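Local coordinates for protein phospho-furanose lactonase (Mycoplasma synoviae, PDB 3OVG) that hydrolyses the lactone ring of phosphorylated sugar 1,4-lactones, such as D-xylono-1,4-lactone 5-phosphate, using two zinc ions per subunit, at residues A[27-32]-A[49-54]. Residues are numbered along the deposited sequence; the frame is centred on the assembly and turned at random.
Sequences DHFIKN and DASIKE. With ZN (zinc ion), chain G.
F29 presses against S51, and this pair marks the closest backbone approach of the two segments, with CA atoms 5.6 Å apart. Along segment 27-32, D27 comes first: its OD1 accepts the backbone N-H of H28 through the anti lone pair, a bent bond (N-H...O 141°), and also the N-H of A275. H28 turns to the active site, where NE2 binds a zinc ion at 2.3 Å beside H26 and D274, while ND1 is hydrogen-bonded to D70. H26 and H28 form the HxH motif of the metallo-dependent hydrolase superfamily, to which the phosphotriesterase family belongs.

F29 points the other way, toward helix 48-60. Its CB lies 3.4 Å from S51 OG, and chi1 of -75° puts CG beside the backbone N and brings CD1 to 3.5 Å from S51 CB, which approaches the ring obliquely; E54 CB meets CE1 at the ring edge (4.1 Å). No hydrogen bond joins the segments; S51 OG is bonded instead to the backbone O of N47, the residue just before helix 48-60, and the E54 carboxylate to N283 and the backbone N of L295. The contact is therefore van der Waals in kind. I30 adds its CD1 tip, 4.1 Å from S51 OG. K31 returns to the metal side, setting CE 3.5 Å above one face of the H28 ring; its NZ forms a salt bridge to E36, a hydrogen bond to G276 O and another, 2.7 Å long, to a zinc-bound water, which accepts.

H28 and K31 thus face the zinc site, while F29 and I30 pack on helix 48-60. As part of the TIM barrel, the loop follows strand 22-25, with F29 wedged between helix 48-60, I66 and T68 of strand 63-68, and I84 of helix 78-88; Y284 of helix 282-287 touches I30 and S51.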
loop_
_atom_site.group_PDB
_atom_site.type_symbol
_atom_site.label_atom_id
_atom_site.label_comp_id
_atom_site.label_asym_id
_atom_site.label_seq_id
_atom_site.Cartn_x
_atom_site.Cartn_y
_atom_site.Cartn_z
ATOM N N ASP A 27 -18.404 -23.556 9.305
ATOM C CA ASP A 27 -18.286 -23.380 7.874
ATOM C C ASP A 27 -19.143 -22.231 7.380
ATOM O O ASP A 27 -19.755 -21.517 8.195
ATOM C CB ASP A 27 -18.630 -24.691 7.159
ATOM C CG ASP A 27 -17.652 -24.999 6.045
ATOM O OD1 ASP A 27 -17.304 -24.049 5.310
ATOM O OD2 ASP A 27 -17.217 -26.164 5.913
ATOM N N HIS A 28 -19.208 -22.052 6.064
ATOM C CA HIS A 28 -19.842 -20.871 5.524
ATOM C C HIS A 28 -20.424 -21.194 4.188
ATOM O O HIS A 28 -19.978 -22.115 3.544
ATOM C CB HIS A 28 -18.829 -19.731 5.348
ATOM C CG HIS A 28 -18.152 -19.355 6.615
ATOM N ND1 HIS A 28 -18.696 -18.457 7.501
ATOM C CD2 HIS A 28 -17.012 -19.810 7.186
ATOM C CE1 HIS A 28 -17.916 -18.358 8.559
ATOM N NE2 HIS A 28 -16.892 -19.178 8.394
ATOM N N PHE A 29 -21.398 -20.397 3.762
ATOM C CA PHE A 29 -21.861 -20.456 2.389
ATOM C C PHE A 29 -22.054 -19.051 1.854
ATOM O O PHE A 29 -21.509 -18.694 0.805
ATOM C CB PHE A 29 -23.161 -21.252 2.293
ATOM C CG PHE A 29 -22.966 -22.732 2.427
ATOM C CD1 PHE A 29 -22.224 -23.435 1.485
ATOM C CD2 PHE A 29 -23.534 -23.423 3.477
ATOM C CE1 PHE A 29 -22.036 -24.844 1.608
ATOM C CE2 PHE A 29 -23.355 -24.812 3.604
ATOM C CZ PHE A 29 -22.617 -25.523 2.656
ATOM N N ILE A 30 -22.850 -18.268 2.581
ATOM C CA ILE A 30 -23.095 -16.883 2.232
ATOM C C ILE A 30 -22.365 -15.942 3.197
ATOM O O ILE A 30 -22.529 -16.042 4.419
ATOM C CB ILE A 30 -24.602 -16.580 2.282
ATOM C CG1 ILE A 30 -25.365 -17.582 1.386
ATOM C CG2 ILE A 30 -24.864 -15.104 1.892
ATOM C CD1 ILE A 30 -25.104 -17.409 -0.101
ATOM N N LYS A 31 -21.553 -15.052 2.637
ATOM C CA LYS A 31 -20.964 -13.951 3.363
ATOM C C LYS A 31 -21.358 -12.710 2.591
ATOM O O LYS A 31 -20.859 -12.437 1.482
ATOM C CB LYS A 31 -19.436 -14.076 3.444
ATOM C CG LYS A 31 -18.945 -15.149 4.442
ATOM C CD LYS A 31 -17.380 -15.192 4.505
ATOM C CE LYS A 31 -16.888 -16.095 5.664
ATOM N NZ LYS A 31 -15.405 -15.909 5.938
ATOM N N ASN A 32 -22.278 -11.965 3.167
ATOM C CA ASN A 32 -22.882 -10.850 2.474
ATOM C C ASN A 32 -22.297 -9.524 2.980
ATOM O O ASN A 32 -22.797 -8.938 3.927
ATOM C CB ASN A 32 -24.398 -10.943 2.709
ATOM C CG ASN A 32 -25.170 -9.876 1.994
ATOM O OD1 ASN A 32 -26.200 -9.392 2.496
ATOM N ND2 ASN A 32 -24.699 -9.495 0.824
ATOM N N ASP A 49 -27.015 -20.926 -5.541
ATOM C CA ASP A 49 -26.963 -22.149 -6.348
ATOM C C ASP A 49 -25.673 -22.897 -6.095
ATOM O O ASP A 49 -25.684 -24.081 -5.926
ATOM C CB ASP A 49 -27.144 -21.852 -7.848
ATOM C CG ASP A 49 -28.541 -21.344 -8.166
ATOM O OD1 ASP A 49 -29.452 -21.586 -7.331
ATOM O OD2 ASP A 49 -28.747 -20.710 -9.236
ATOM N N ALA A 50 -24.556 -22.199 -6.070
ATOM C CA ALA A 50 -23.277 -22.864 -5.813
ATOM C C ALA A 50 -23.194 -23.473 -4.427
ATOM O O ALA A 50 -22.553 -24.510 -4.249
ATOM C CB ALA A 50 -22.117 -21.910 -6.031
ATOM N N SER A 51 -23.795 -22.811 -3.439
ATOM C CA SER A 51 -23.711 -23.282 -2.052
ATOM C C SER A 51 -24.486 -24.581 -1.893
ATOM O O SER A 51 -24.044 -25.550 -1.209
ATOM C CB SER A 51 -24.255 -22.228 -1.081
ATOM O OG SER A 51 -23.469 -21.051 -1.122
ATOM N N ILE A 52 -25.664 -24.593 -2.520
ATOM C CA ILE A 52 -26.531 -25.767 -2.506
ATOM C C ILE A 52 -25.857 -26.965 -3.177
ATOM O O ILE A 52 -25.902 -28.075 -2.660
ATOM C CB ILE A 52 -27.851 -25.441 -3.192
ATOM C CG1 ILE A 52 -28.630 -24.394 -2.370
ATOM C CG2 ILE A 52 -28.647 -26.691 -3.437
ATOM C CD1 ILE A 52 -29.916 -23.901 -3.024
ATOM N N LYS A 53 -25.228 -26.753 -4.330
ATOM C CA LYS A 53 -24.498 -27.860 -4.966
ATOM C C LYS A 53 -23.369 -28.335 -4.063
ATOM O O LYS A 53 -23.101 -29.515 -3.978
ATOM C CB LYS A 53 -23.918 -27.445 -6.324
ATOM C CG LYS A 53 -24.961 -27.011 -7.370
ATOM C CD LYS A 53 -24.260 -26.329 -8.563
ATOM C CE LYS A 53 -25.280 -25.981 -9.657
ATOM N NZ LYS A 53 -24.717 -25.127 -10.753
ATOM N N GLU A 54 -22.686 -27.415 -3.383
ATOM C CA GLU A 54 -21.628 -27.844 -2.459
ATOM C C GLU A 54 -22.224 -28.682 -1.322
ATOM O O GLU A 54 -21.717 -29.756 -0.979
ATOM C CB GLU A 54 -20.808 -26.642 -1.918
ATOM C CG GLU A 54 -19.440 -26.981 -1.297
ATOM C CD GLU A 54 -18.370 -27.416 -2.338
ATOM O OE1 GLU A 54 -18.649 -27.438 -3.571
ATOM O OE2 GLU A 54 -17.253 -27.758 -1.911
HETATM ZN ZN ZN G . -15.030 -19.008 9.716
HETATM O O HOH W 1 -14.392 -17.248 8.051
HETATM O O HOH W 2 -12.744 -18.567 10.062
#